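Local coordinates for protein aminotransferase class-III (Sphaerobacter thermophilus DSM 20745, PDB 6K8H) that belongs to the class-III aminotransferases, pyridoxal-phosphate-dependent enzymes of fold type I, and assembles as two subunits, at residues I105-L110 against V121-S126; A137-T142 against Y158-V163; K282-G285 against P289-A292; M300-P305 against P310-G315. All coordinates share one frame; numbering follows the deposited sequence.

Interaction 1 (I105-L110 against V121-S126). With PLR ((5-hydroxy-4,6-dimethylpyridin-3-yl)methyl dihydrogen phosphate), chain D.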
loop_
_atom_site.group_PDB
_atom_site.type_symbol
_atom_site.label_atom_id
_atom_site.label_comp_id
_atom_site.label_asym_id
_atom_site.label_seq_id
_atom_site.Cartn_x
_atom_site.Cartn_y
_atom_site.Cartn_z
ATOM N N ILE B 105 -17.244 -7.550 4.312
ATOM C CA ILE B 105 -18.607 -7.420 3.803
ATOM C C ILE B 105 -19.307 -6.248 4.459
ATOM O O ILE B 105 -20.031 -5.497 3.801
ATOM C CB ILE B 105 -19.400 -8.721 4.016
ATOM C CG1 ILE B 105 -18.651 -9.897 3.392
ATOM C CG2 ILE B 105 -20.807 -8.565 3.412
ATOM C CD1 ILE B 105 -19.291 -11.244 3.662
ATOM N N ALA B 106 -19.135 -6.092 5.775
ATOM C CA ALA B 106 -19.830 -5.023 6.490
ATOM C C ALA B 106 -19.409 -3.649 5.975
ATOM O O ALA B 106 -20.258 -2.782 5.688
ATOM C CB ALA B 106 -19.552 -5.147 7.988
ATOM N N LEU B 107 -18.092 -3.437 5.815
ATOM C CA LEU B 107 -17.642 -2.134 5.320
ATOM C C LEU B 107 -18.057 -1.911 3.865
ATOM O O LEU B 107 -18.436 -0.789 3.488
ATOM C CB LEU B 107 -16.128 -1.976 5.477
ATOM C CG LEU B 107 -15.636 -0.548 5.198
ATOM C CD1 LEU B 107 -16.484 0.496 5.938
ATOM C CD2 LEU B 107 -14.149 -0.359 5.561
ATOM N N ALA B 108 -17.975 -2.950 3.025
ATOM C CA ALA B 108 -18.430 -2.809 1.647
ATOM C C ALA B 108 -19.920 -2.474 1.582
ATOM O O ALA B 108 -20.346 -1.652 0.754
ATOM C CB ALA B 108 -18.108 -4.085 0.865
ATOM N N GLU B 109 -20.731 -3.099 2.444
ATOM C CA GLU B 109 -22.155 -2.783 2.495
ATOM C C GLU B 109 -22.383 -1.312 2.845
ATOM O O GLU B 109 -23.195 -0.630 2.204
ATOM C CB GLU B 109 -22.855 -3.720 3.486
ATOM C CG GLU B 109 -23.277 -5.056 2.847
ATOM C CD GLU B 109 -23.635 -6.149 3.858
ATOM O OE1 GLU B 109 -23.452 -5.938 5.077
ATOM O OE2 GLU B 109 -24.087 -7.230 3.421
ATOM N N LEU B 110 -21.646 -0.786 3.830
ATOM C CA LEU B 110 -21.809 0.631 4.165
ATOM C C LEU B 110 -21.422 1.539 2.992
ATOM O O LEU B 110 -22.173 2.458 2.625
ATOM C CB LEU B 110 -20.992 0.982 5.410
ATOM C CG LEU B 110 -21.119 2.431 5.916
ATOM C CD1 LEU B 110 -20.958 2.495 7.445
ATOM C CD2 LEU B 110 -20.112 3.364 5.234
ATOM N N VAL B 121 -17.062 -2.932 -4.413
ATOM C CA VAL B 121 -15.775 -2.385 -4.001
ATOM C C VAL B 121 -14.785 -3.520 -3.770
ATOM O O VAL B 121 -15.160 -4.688 -3.639
ATOM C CB VAL B 121 -15.869 -1.501 -2.726
ATOM C CG1 VAL B 121 -16.950 -0.445 -2.872
ATOM C CG2 VAL B 121 -16.114 -2.357 -1.496
ATOM N N ARG B 122 -13.501 -3.148 -3.758
ATOM C CA ARG B 122 -12.381 -3.957 -3.285
ATOM C C ARG B 122 -11.477 -3.067 -2.439
ATOM O O ARG B 122 -11.282 -1.890 -2.761
ATOM C CB ARG B 122 -11.565 -4.550 -4.444
ATOM C CG ARG B 122 -12.248 -5.669 -5.206
ATOM C CD ARG B 122 -11.381 -6.160 -6.346
ATOM N NE ARG B 122 -10.338 -7.111 -5.942
ATOM C CZ ARG B 122 -10.499 -8.435 -5.903
ATOM N NH1 ARG B 122 -11.662 -8.973 -6.225
ATOM N NH2 ARG B 122 -9.496 -9.231 -5.552
ATOM N N PHE B 123 -10.902 -3.635 -1.378
ATOM C CA PHE B 123 -10.039 -2.890 -0.473
ATOM C C PHE B 123 -8.569 -3.136 -0.800
ATOM O O PHE B 123 -8.179 -4.233 -1.225
ATOM C CB PHE B 123 -10.328 -3.267 0.982
ATOM C CG PHE B 123 -11.733 -2.965 1.397
ATOM C CD1 PHE B 123 -12.093 -1.677 1.759
ATOM C CD2 PHE B 123 -12.705 -3.949 1.370
ATOM C CE1 PHE B 123 -13.393 -1.379 2.114
ATOM C CE2 PHE B 123 -14.016 -3.658 1.725
ATOM C CZ PHE B 123 -14.359 -2.372 2.091
ATOM N N THR B 124 -7.767 -2.087 -0.621
ATOM C CA THR B 124 -6.324 -2.117 -0.802
ATOM C C THR B 124 -5.680 -1.602 0.480
ATOM O O THR B 124 -6.383 -1.351 1.466
ATOM C CB THR B 124 -5.910 -1.256 -1.992
ATOM O OG1 THR B 124 -6.181 0.113 -1.677
ATOM C CG2 THR B 124 -6.691 -1.649 -3.263
ATOM N N ASN B 125 -4.362 -1.409 0.476
ATOM C CA ASN B 125 -3.658 -0.984 1.677
ATOM C C ASN B 125 -3.222 0.476 1.643
ATOM O O ASN B 125 -2.543 0.928 2.578
ATOM C CB ASN B 125 -2.466 -1.906 1.921
ATOM C CG ASN B 125 -2.897 -3.344 1.992
ATOM O OD1 ASN B 125 -3.539 -3.746 2.961
ATOM N ND2 ASN B 125 -2.629 -4.108 0.938
ATOM N N SER B 126 -3.593 1.224 0.601
ATOM C CA SER B 126 -3.231 2.633 0.496
ATOM C C SER B 126 -4.093 3.260 -0.589
ATOM O O SER B 126 -4.634 2.562 -1.458
ATOM C CB SER B 126 -1.750 2.832 0.198
ATOM O OG SER B 126 -1.442 2.262 -1.043
HETATM N N1 PLR D . -5.090 10.559 -3.924
HETATM C C2 PLR D . -5.244 11.689 -3.242
HETATM C C2A PLR D . -6.163 12.740 -3.774
HETATM C C3 PLR D . -4.566 11.881 -2.030
HETATM O O3 PLR D . -4.754 13.036 -1.361
HETATM C C4 PLR D . -3.712 10.871 -1.544
HETATM C C4A PLR D . -3.005 11.057 -0.276
HETATM C C5 PLR D . -3.580 9.690 -2.282
HETATM C C6 PLR D . -4.269 9.595 -3.460
HETATM C C5A PLR D . -2.666 8.579 -1.837
HETATM O O4P PLR D . -3.108 7.853 -0.650
HETATM P P PLR D . -2.013 7.134 0.284
HETATM O O1P PLR D . -1.229 6.255 -0.636
HETATM O O2P PLR D . -1.184 8.221 0.863
HETATM O O3P PLR D . -2.771 6.372 1.323
#
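Leu107 lies aslant against the outer end of the Phe123 ring. Its CD2 comes within 3.7 Å of Phe123 CE1, and CB and CG lie close to CZ, so the leucine touches with most of its length. It meets the ring obliquely, neither squarely over the face nor in the ring plane. With CG anti to the backbone N (chi1 -170°), the leucine runs out from the helix toward the strand. The plane of the ring is instead directed at the helix backbone: Ala108 N sits at the ring edge, 3.8 Å from Phe123 CZ. The CB of Phe123 points toward the helix, and a CG anti to the carbonyl carbon (chi1 -61°) directs the ring to Ala108.

One residue further along the helix, the small methyl of Ala108 lets the strand come near, and Val121 CG2 meets Ala108 CB at 3.5 Å. No hydrogen bond crosses the contact, and its side-chain contacts are apolar and buried. Met325 of helix 322-334 packs on both Leu107 and Phe123, while Val29 of the second subunit touches Ala108.

At the end of the strand the chemistry turns polar. Thr124 OG1 donates to Ser126 O at 2.9 Å, from 28° out of the carbonyl plane, linking the last strand residue to the N-cap residue. Ser126 is the N-cap of helix 127-142, its OG bonded to Glu129 N, and its CB lies 3.6 Å from O1P of the ligand phosphate. An edge strand of the seven-stranded mixed sheet, backed by the preceding helix and leading into a helix whose start faces a phosphate, is characteristic of the large domain of fold type I pyridoxal-phosphate enzymes.

Interaction 2 (A137-T142 against Y158-V163)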
loop_
_atom_site.group_PDB
_atom_site.type_symbol
_atom_site.label_atom_id
_atom_site.label_comp_id
_atom_site.label_asym_id
_atom_site.label_seq_id
_atom_site.Cartn_x
_atom_site.Cartn_y
_atom_site.Cartn_z
ATOM N N ALA B 137 -7.727 -1.715 -13.549
ATOM C CA ALA B 137 -9.051 -2.204 -13.903
ATOM C C ALA B 137 -9.507 -1.601 -15.218
ATOM O O ALA B 137 -10.074 -2.302 -16.066
ATOM C CB ALA B 137 -10.059 -1.888 -12.794
ATOM N N ALA B 138 -9.261 -0.297 -15.405
ATOM C CA ALA B 138 -9.665 0.365 -16.639
ATOM C C ALA B 138 -8.917 -0.194 -17.840
ATOM O O ALA B 138 -9.502 -0.370 -18.920
ATOM C CB ALA B 138 -9.445 1.872 -16.530
ATOM N N ARG B 139 -7.620 -0.453 -17.686
ATOM C CA ARG B 139 -6.885 -1.097 -18.773
ATOM C C ARG B 139 -7.477 -2.465 -19.101
ATOM O O ARG B 139 -7.630 -2.815 -20.277
ATOM C CB ARG B 139 -5.402 -1.227 -18.426
ATOM C CG ARG B 139 -4.619 0.094 -18.397
ATOM C CD ARG B 139 -3.154 -0.117 -18.774
ATOM N NE ARG B 139 -2.272 0.950 -18.277
ATOM C CZ ARG B 139 -1.571 0.876 -17.147
ATOM N NH1 ARG B 139 -1.648 -0.205 -16.384
ATOM N NH2 ARG B 139 -0.794 1.884 -16.772
ATOM N N ALA B 140 -7.798 -3.266 -18.077
ATOM C CA ALA B 140 -8.329 -4.605 -18.335
ATOM C C ALA B 140 -9.714 -4.549 -18.950
ATOM O O ALA B 140 -10.084 -5.428 -19.736
ATOM C CB ALA B 140 -8.383 -5.425 -17.040
ATOM N N TYR B 141 -10.506 -3.557 -18.558
ATOM C CA TYR B 141 -11.872 -3.456 -19.032
ATOM C C TYR B 141 -11.901 -2.984 -20.479
ATOM O O TYR B 141 -12.584 -3.574 -21.322
ATOM C CB TYR B 141 -12.659 -2.494 -18.137
ATOM C CG TYR B 141 -14.093 -2.384 -18.555
ATOM C CD1 TYR B 141 -14.998 -3.397 -18.278
ATOM C CD2 TYR B 141 -14.532 -1.286 -19.271
ATOM C CE1 TYR B 141 -16.325 -3.313 -18.696
ATOM C CE2 TYR B 141 -15.839 -1.185 -19.686
ATOM C CZ TYR B 141 -16.733 -2.196 -19.401
ATOM O OH TYR B 141 -18.034 -2.065 -19.828
ATOM N N THR B 142 -11.136 -1.939 -20.789
ATOM C CA THR B 142 -11.145 -1.351 -22.119
ATOM C C THR B 142 -10.114 -1.969 -23.046
ATOM O O THR B 142 -10.268 -1.869 -24.264
ATOM C CB THR B 142 -10.877 0.155 -22.045
ATOM O OG1 THR B 142 -9.506 0.367 -21.684
ATOM C CG2 THR B 142 -11.806 0.836 -21.027
ATOM N N TYR B 158 2.244 5.882 -7.508
ATOM C CA TYR B 158 2.216 5.003 -8.677
ATOM C C TYR B 158 2.713 5.735 -9.924
ATOM O O TYR B 158 2.204 6.811 -10.257
ATOM C CB TYR B 158 0.796 4.501 -8.887
ATOM C CG TYR B 158 0.573 3.593 -10.083
ATOM C CD1 TYR B 158 1.433 2.539 -10.359
ATOM C CD2 TYR B 158 -0.530 3.777 -10.906
ATOM C CE1 TYR B 158 1.208 1.693 -11.446
ATOM C CE2 TYR B 158 -0.769 2.943 -11.994
ATOM C CZ TYR B 158 0.109 1.908 -12.265
ATOM O OH TYR B 158 -0.126 1.073 -13.335
ATOM N N ASP B 159 3.670 5.123 -10.642
ATOM C CA ASP B 159 4.374 5.777 -11.756
ATOM C C ASP B 159 3.453 6.578 -12.681
ATOM O O ASP B 159 3.684 7.766 -12.949
ATOM C CB ASP B 159 5.105 4.728 -12.607
ATOM C CG ASP B 159 6.201 4.002 -11.853
ATOM O OD1 ASP B 159 5.915 3.483 -10.760
ATOM O OD2 ASP B 159 7.339 3.917 -12.371
ATOM N N PHE B 160 2.417 5.924 -13.203
ATOM C CA PHE B 160 1.563 6.561 -14.200
ATOM C C PHE B 160 0.695 7.656 -13.587
ATOM O O PHE B 160 0.433 8.672 -14.242
ATOM C CB PHE B 160 0.714 5.487 -14.896
ATOM C CG PHE B 160 1.537 4.440 -15.591
ATOM C CD1 PHE B 160 2.072 4.680 -16.846
ATOM C CD2 PHE B 160 1.808 3.232 -14.978
ATOM C CE1 PHE B 160 2.847 3.726 -17.482
ATOM C CE2 PHE B 160 2.581 2.276 -15.607
ATOM C CZ PHE B 160 3.096 2.526 -16.868
ATOM N N ALA B 161 0.269 7.486 -12.328
ATOM C CA ALA B 161 -0.602 8.461 -11.681
ATOM C C ALA B 161 0.137 9.717 -11.237
ATOM O O ALA B 161 -0.495 10.762 -11.045
ATOM C CB ALA B 161 -1.294 7.819 -10.478
ATOM N N GLU B 162 1.458 9.657 -11.088
ATOM C CA GLU B 162 2.188 10.794 -10.560
ATOM C C GLU B 162 2.803 11.687 -11.640
ATOM O O GLU B 162 3.352 12.747 -11.297
ATOM C CB GLU B 162 3.268 10.308 -9.587
ATOM C CG GLU B 162 4.404 9.591 -10.257
ATOM C CD GLU B 162 5.497 9.189 -9.292
ATOM O OE1 GLU B 162 5.320 9.378 -8.069
ATOM O OE2 GLU B 162 6.533 8.673 -9.755
ATOM N N VAL B 163 2.688 11.326 -12.925
ATOM C CA VAL B 163 3.227 12.180 -13.986
ATOM C C VAL B 163 2.616 13.572 -13.876
ATOM O O VAL B 163 1.406 13.717 -13.686
ATOM C CB VAL B 163 2.962 11.552 -15.368
ATOM C CG1 VAL B 163 3.132 12.595 -16.477
ATOM C CG2 VAL B 163 3.887 10.377 -15.617
#
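The Phe160 ring receives Arg139 over one face, with NH2 3.4 Å above the plane and displaced toward the rim, while Tyr158 CE1 lies at its edge. The guanidinium points at the ring edge-on, the two planes 75° apart, so an N-H end rather than the flat cationic face is offered to the pi cloud. This is a cation-pi contact: Arg139 CZ is 4.8 Å from the Phe160 ring centroid and only 16° off its normal. Tyr158 also meets the guanidinium at the edge, its ring plane turned by 62°, and its OH lies 3.6 Å from both Arg139 NH1 and Arg139 NH2. One face of the Tyr158 ring has Phe160 N over its centre.

Arg139 spans the wide gap between the backbones by being extended from CG to NE. Its rotation is fixed from several sides: NE bonds to Pro145 O, and NH1 forms a salt bridge with Asp159 of the second subunit. The same aspartate takes the hydrogen bond with Tyr158 OH.

Asp159 of this chain makes the same salt bridge to Arg139 and the same hydrogen bond to Tyr158 of the second subunit, and the two Tyr158 residues touch. Such reciprocal pairing is the signature of a two-fold dimer interface, here between the large domains of a fold type I enzyme.

Interaction 3 (K282-G285 against P289-A292). With PLR ((5-hydroxy-4,6-dimethylpyridin-3-yl)methyl dihydrogen phosphate), chain D.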
loop_
_atom_site.group_PDB
_atom_site.type_symbol
_atom_site.label_atom_id
_atom_site.label_comp_id
_atom_site.label_asym_id
_atom_site.label_seq_id
_atom_site.Cartn_x
_atom_site.Cartn_y
_atom_site.Cartn_z
ATOM N N LYS B 282 -7.797 6.941 3.274
ATOM C CA LYS B 282 -7.792 7.875 4.401
ATOM C C LYS B 282 -8.940 7.624 5.391
ATOM O O LYS B 282 -8.855 6.685 6.205
ATOM C CB LYS B 282 -7.781 9.310 3.853
ATOM C CG LYS B 282 -6.469 9.634 3.096
ATOM C CD LYS B 282 -6.278 11.121 2.793
ATOM C CE LYS B 282 -4.791 11.488 2.532
ATOM N NZ LYS B 282 -4.328 11.227 1.125
ATOM N N ILE B 283 -10.000 8.426 5.357
ATOM C CA ILE B 283 -11.012 8.320 6.452
ATOM C C ILE B 283 -11.608 6.912 6.547
ATOM O O ILE B 283 -11.915 6.489 7.656
ATOM C CB ILE B 283 -12.127 9.375 6.303
ATOM C CG1 ILE B 283 -13.066 9.048 5.141
ATOM C CG2 ILE B 283 -11.549 10.777 6.205
ATOM C CD1 ILE B 283 -14.366 9.797 5.183
ATOM N N ILE B 284 -11.677 6.192 5.432
ATOM C CA ILE B 284 -12.475 4.975 5.418
ATOM C C ILE B 284 -11.778 3.872 6.199
ATOM O O ILE B 284 -12.323 2.771 6.329
ATOM C CB ILE B 284 -12.789 4.508 3.978
ATOM C CG1 ILE B 284 -11.506 4.199 3.203
ATOM C CG2 ILE B 284 -13.594 5.535 3.236
ATOM C CD1 ILE B 284 -11.734 3.275 2.006
ATOM N N GLY B 285 -10.578 4.138 6.720
ATOM C CA GLY B 285 -9.899 3.138 7.527
ATOM C C GLY B 285 -9.847 3.401 9.012
ATOM O O GLY B 285 -9.169 2.641 9.735
ATOM N N PRO B 289 -4.088 1.744 7.915
ATOM C CA PRO B 289 -3.762 1.769 6.481
ATOM C C PRO B 289 -4.888 1.158 5.654
ATOM O O PRO B 289 -5.441 0.115 6.000
ATOM C CB PRO B 289 -2.468 0.951 6.394
ATOM C CG PRO B 289 -1.883 0.994 7.776
ATOM C CD PRO B 289 -3.071 1.005 8.692
ATOM N N VAL B 290 -5.231 1.828 4.558
ATOM C CA VAL B 290 -6.439 1.469 3.819
ATOM C C VAL B 290 -6.467 2.151 2.461
ATOM O O VAL B 290 -5.920 3.248 2.280
ATOM C CB VAL B 290 -7.695 1.856 4.618
ATOM C CG1 VAL B 290 -7.800 3.367 4.697
ATOM C CG2 VAL B 290 -8.962 1.226 4.020
ATOM N N GLY B 291 -7.116 1.497 1.504
ATOM C CA GLY B 291 -7.594 2.133 0.292
ATOM C C GLY B 291 -8.751 1.306 -0.225
ATOM O O GLY B 291 -9.050 0.226 0.288
ATOM N N ALA B 292 -9.395 1.811 -1.264
ATOM C CA ALA B 292 -10.492 1.051 -1.846
ATOM C C ALA B 292 -10.734 1.559 -3.247
ATOM O O ALA B 292 -10.590 2.748 -3.513
ATOM C CB ALA B 292 -11.785 1.165 -1.017
HETATM N N1 PLR D . -5.090 10.559 -3.924
HETATM C C2 PLR D . -5.244 11.689 -3.242
HETATM C C2A PLR D . -6.163 12.740 -3.774
HETATM C C3 PLR D . -4.566 11.881 -2.030
HETATM O O3 PLR D . -4.754 13.036 -1.361
HETATM C C4 PLR D . -3.712 10.871 -1.544
HETATM C C4A PLR D . -3.005 11.057 -0.276
HETATM C C5 PLR D . -3.580 9.690 -2.282
HETATM C C6 PLR D . -4.269 9.595 -3.460
HETATM C C5A PLR D . -2.666 8.579 -1.837
HETATM O O4P PLR D . -3.108 7.853 -0.650
HETATM P P PLR D . -2.013 7.134 0.284
HETATM O O1P PLR D . -1.229 6.255 -0.636
HETATM O O2P PLR D . -1.184 8.221 0.863
HETATM O O3P PLR D . -2.771 6.372 1.323
HETATM O O HOH W 1 -5.266 5.881 2.545
#
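Val290 fits tightly over the turn at Ile284 and Gly285. Its CG1 rests on bare backbone, 3.5 Å from Gly285 N, since the glycine has no side chain to hold it off. CG2, the other branch, lies 4.0 Å from Ile284 CD1, the two residues meeting at a slant. Ile284 has its CG1 placed between the backbone N and the carbonyl carbon (chi1 61°), which puts CG1 against Val290, and its CD1 beyond touches Ala292 CB at 3.7 Å. All of this is buried; the side-chain contacts are apolar, and Ile284 O has no polar partner in the model.

The segments span the connection from strand 277-281 into the start of its antiparallel neighbour 291-295, the place where fold type I enzymes carry the lysine that binds the cofactor.

On the Lys282 side the contact is looser, and a water bridges the segments. It accepts from Lys282 N and donates both to Val290 O, at 2.7 Å, and to O3P of the ligand, at 2.8 Å, joining both segments to the phosphate. The CB of Lys282 points away from 289-292, on an unusual backbone (phi 53°, psi -103°). Its NZ is covalently joined to ligand C4A, modelled at 1.9 Å, long for such a bond, while Thr317 of the second subunit packs against the lysine.

Interaction 4 (M300-P305 against P310-G315)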
loop_
_atom_site.group_PDB
_atom_site.type_symbol
_atom_site.label_atom_id
_atom_site.label_comp_id
_atom_site.label_asym_id
_atom_site.label_seq_id
_atom_site.Cartn_x
_atom_site.Cartn_y
_atom_site.Cartn_z
ATOM N N MET B 300 -16.065 -3.278 -12.452
ATOM C CA MET B 300 -15.413 -4.050 -11.407
ATOM C C MET B 300 -15.366 -5.541 -11.723
ATOM O O MET B 300 -14.592 -6.260 -11.087
ATOM C CB MET B 300 -16.111 -3.806 -10.065
ATOM C CG MET B 300 -15.978 -2.371 -9.552
ATOM S SD MET B 300 -14.307 -2.031 -8.989
ATOM C CE MET B 300 -14.263 -3.139 -7.576
ATOM N N SER B 301 -16.141 -6.016 -12.709
ATOM C CA SER B 301 -16.119 -7.438 -13.056
ATOM C C SER B 301 -14.756 -7.920 -13.550
ATOM O O SER B 301 -14.520 -9.132 -13.567
ATOM C CB SER B 301 -17.183 -7.738 -14.111
ATOM O OG SER B 301 -16.859 -7.085 -15.318
ATOM N N VAL B 302 -13.849 -7.018 -13.940
ATOM C CA VAL B 302 -12.499 -7.446 -14.315
ATOM C C VAL B 302 -11.792 -8.138 -13.154
ATOM O O VAL B 302 -10.824 -8.877 -13.368
ATOM C CB VAL B 302 -11.657 -6.254 -14.834
ATOM C CG1 VAL B 302 -12.362 -5.587 -16.003
ATOM C CG2 VAL B 302 -11.380 -5.238 -13.719
ATOM N N PHE B 303 -12.251 -7.909 -11.920
ATOM C CA PHE B 303 -11.667 -8.518 -10.730
ATOM C C PHE B 303 -12.331 -9.830 -10.315
ATOM O O PHE B 303 -11.794 -10.535 -9.449
ATOM C CB PHE B 303 -11.775 -7.554 -9.553
ATOM C CG PHE B 303 -10.970 -6.305 -9.705
ATOM C CD1 PHE B 303 -9.584 -6.352 -9.766
ATOM C CD2 PHE B 303 -11.599 -5.070 -9.745
ATOM C CE1 PHE B 303 -8.848 -5.187 -9.883
ATOM C CE2 PHE B 303 -10.864 -3.902 -9.857
ATOM C CZ PHE B 303 -9.486 -3.966 -9.928
ATOM N N ASP B 304 -13.486 -10.149 -10.868
ATOM C CA ASP B 304 -14.287 -11.282 -10.414
ATOM C C ASP B 304 -13.559 -12.594 -10.689
ATOM O O ASP B 304 -13.309 -12.917 -11.858
ATOM C CB ASP B 304 -15.638 -11.235 -11.145
ATOM C CG ASP B 304 -16.628 -12.286 -10.663
ATOM O OD1 ASP B 304 -16.225 -13.253 -9.998
ATOM O OD2 ASP B 304 -17.829 -12.143 -10.980
ATOM N N PRO B 305 -13.217 -13.382 -9.667
ATOM C CA PRO B 305 -12.519 -14.650 -9.907
ATOM C C PRO B 305 -13.443 -15.844 -10.069
ATOM O O PRO B 305 -12.950 -16.960 -10.242
ATOM C CB PRO B 305 -11.673 -14.796 -8.635
ATOM C CG PRO B 305 -12.613 -14.245 -7.547
ATOM C CD PRO B 305 -13.398 -13.124 -8.221
ATOM N N PRO B 310 -9.617 -14.163 -13.137
ATOM C CA PRO B 310 -10.004 -12.759 -13.301
ATOM C C PRO B 310 -9.150 -12.114 -14.383
ATOM O O PRO B 310 -7.966 -12.429 -14.536
ATOM C CB PRO B 310 -9.731 -12.150 -11.920
ATOM C CG PRO B 310 -8.607 -13.002 -11.374
ATOM C CD PRO B 310 -8.848 -14.397 -11.903
ATOM N N ARG B 311 -9.753 -11.194 -15.133
ATOM C CA ARG B 311 -9.011 -10.446 -16.178
ATOM C C ARG B 311 -7.907 -9.635 -15.492
ATOM O O ARG B 311 -6.828 -9.513 -16.074
ATOM C CB ARG B 311 -9.955 -9.536 -16.968
ATOM C CG ARG B 311 -10.871 -10.264 -17.940
ATOM C CD ARG B 311 -11.937 -9.356 -18.524
ATOM N NE ARG B 311 -13.096 -9.295 -17.656
ATOM C CZ ARG B 311 -14.134 -8.488 -17.818
ATOM N NH1 ARG B 311 -14.171 -7.638 -18.835
ATOM N NH2 ARG B 311 -15.128 -8.534 -16.953
ATOM N N ALA B 312 -8.198 -9.102 -14.300
ATOM C CA ALA B 312 -7.248 -8.302 -13.528
ATOM C C ALA B 312 -7.031 -8.952 -12.167
ATOM O O ALA B 312 -7.852 -8.772 -11.253
ATOM C CB ALA B 312 -7.760 -6.870 -13.353
ATOM N N PRO B 313 -5.931 -9.709 -11.985
ATOM C CA PRO B 313 -5.637 -10.321 -10.693
ATOM C C PRO B 313 -5.415 -9.207 -9.663
ATOM O O PRO B 313 -4.866 -8.192 -10.012
ATOM C CB PRO B 313 -4.329 -11.083 -10.935
ATOM C CG PRO B 313 -4.276 -11.270 -12.433
ATOM C CD PRO B 313 -4.962 -10.055 -13.012
ATOM N N HIS B 314 -5.913 -9.403 -8.442
ATOM C CA HIS B 314 -5.692 -8.396 -7.379
ATOM C C HIS B 314 -5.478 -9.062 -6.018
ATOM O O HIS B 314 -6.447 -9.247 -5.296
ATOM C CB HIS B 314 -6.784 -7.324 -7.355
ATOM C CG HIS B 314 -6.654 -6.412 -6.184
ATOM N ND1 HIS B 314 -7.722 -6.049 -5.407
ATOM C CD2 HIS B 314 -5.577 -5.817 -5.641
ATOM C CE1 HIS B 314 -7.311 -5.251 -4.445
ATOM N NE2 HIS B 314 -5.997 -5.100 -4.563
ATOM N N GLY B 315 -4.221 -9.372 -5.710
ATOM C CA GLY B 315 -3.810 -9.923 -4.411
ATOM C C GLY B 315 -3.502 -8.802 -3.427
ATOM O O GLY B 315 -3.729 -7.634 -3.746
HETATM O O HOH W 2 -12.858 -11.088 -15.072
HETATM O O HOH W 3 -9.368 -10.521 -8.794
#
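The chain doubles back so that the 3-10 turn at 301-303 offers Val302 O to Ala312 N, a hydrogen bond of 2.8 Å and 158°, with no regular strand on either side. Val302 then faces two ways. Its CG1 lies over the centre of one face of the Arg311 guanidinium, 3.8 Å above the plane, while CG2 meets Ala312 CB and covers a face of the Phe303 ring.

Arg311, bent at chi3 (-86°), crosses Val302 at about a right angle and brings NH2 to Ser301 OG at 2.8 Å. That bond is weak and strongly bent, and the serine hydroxyl has a firmer partner in Glu298 O. A water at the guanidinium edge accepts from Arg311 N and NE and donates to Ser301 O.

On the buried side Phe303 CD1 approaches Ala312 O obliquely at 3.3 Å and His314 CB at 3.8 Å. Pro310 closes the bend, its CB 3.6 Å from Phe303 O. The His314 ring turns off toward Arg122, where ND1 bonds to NE.

The folded loop thus leans with Val302 and Phe303 on helix 127-142, at Ala137, with Phe303 and His314 on strand 120-124, and with Pro305 on Tyr40 of the second subunit.

How the interactions relate
Interactions 1, 2 and 3 are buried, whereas interaction 4 is partly exposed and lies farthest from the centre of the chain. Interactions 1 and 3 hold neighbouring strands of the same sheet, joined where Thr124 N meets Gly291 O at 2.8 Å; both are apolar at heart and reach the ligand phosphate at one end. Interaction 4 backs onto interaction 1 through Arg122 and onto interaction 2 through Ala137, which packs on Phe303. Arginines serve differently in interactions 2 and 4: in 137-142 against 158-163 a buried one is shared with the second subunit, while in 300-305 against 310-315 an exposed one lies over a valine beside a water.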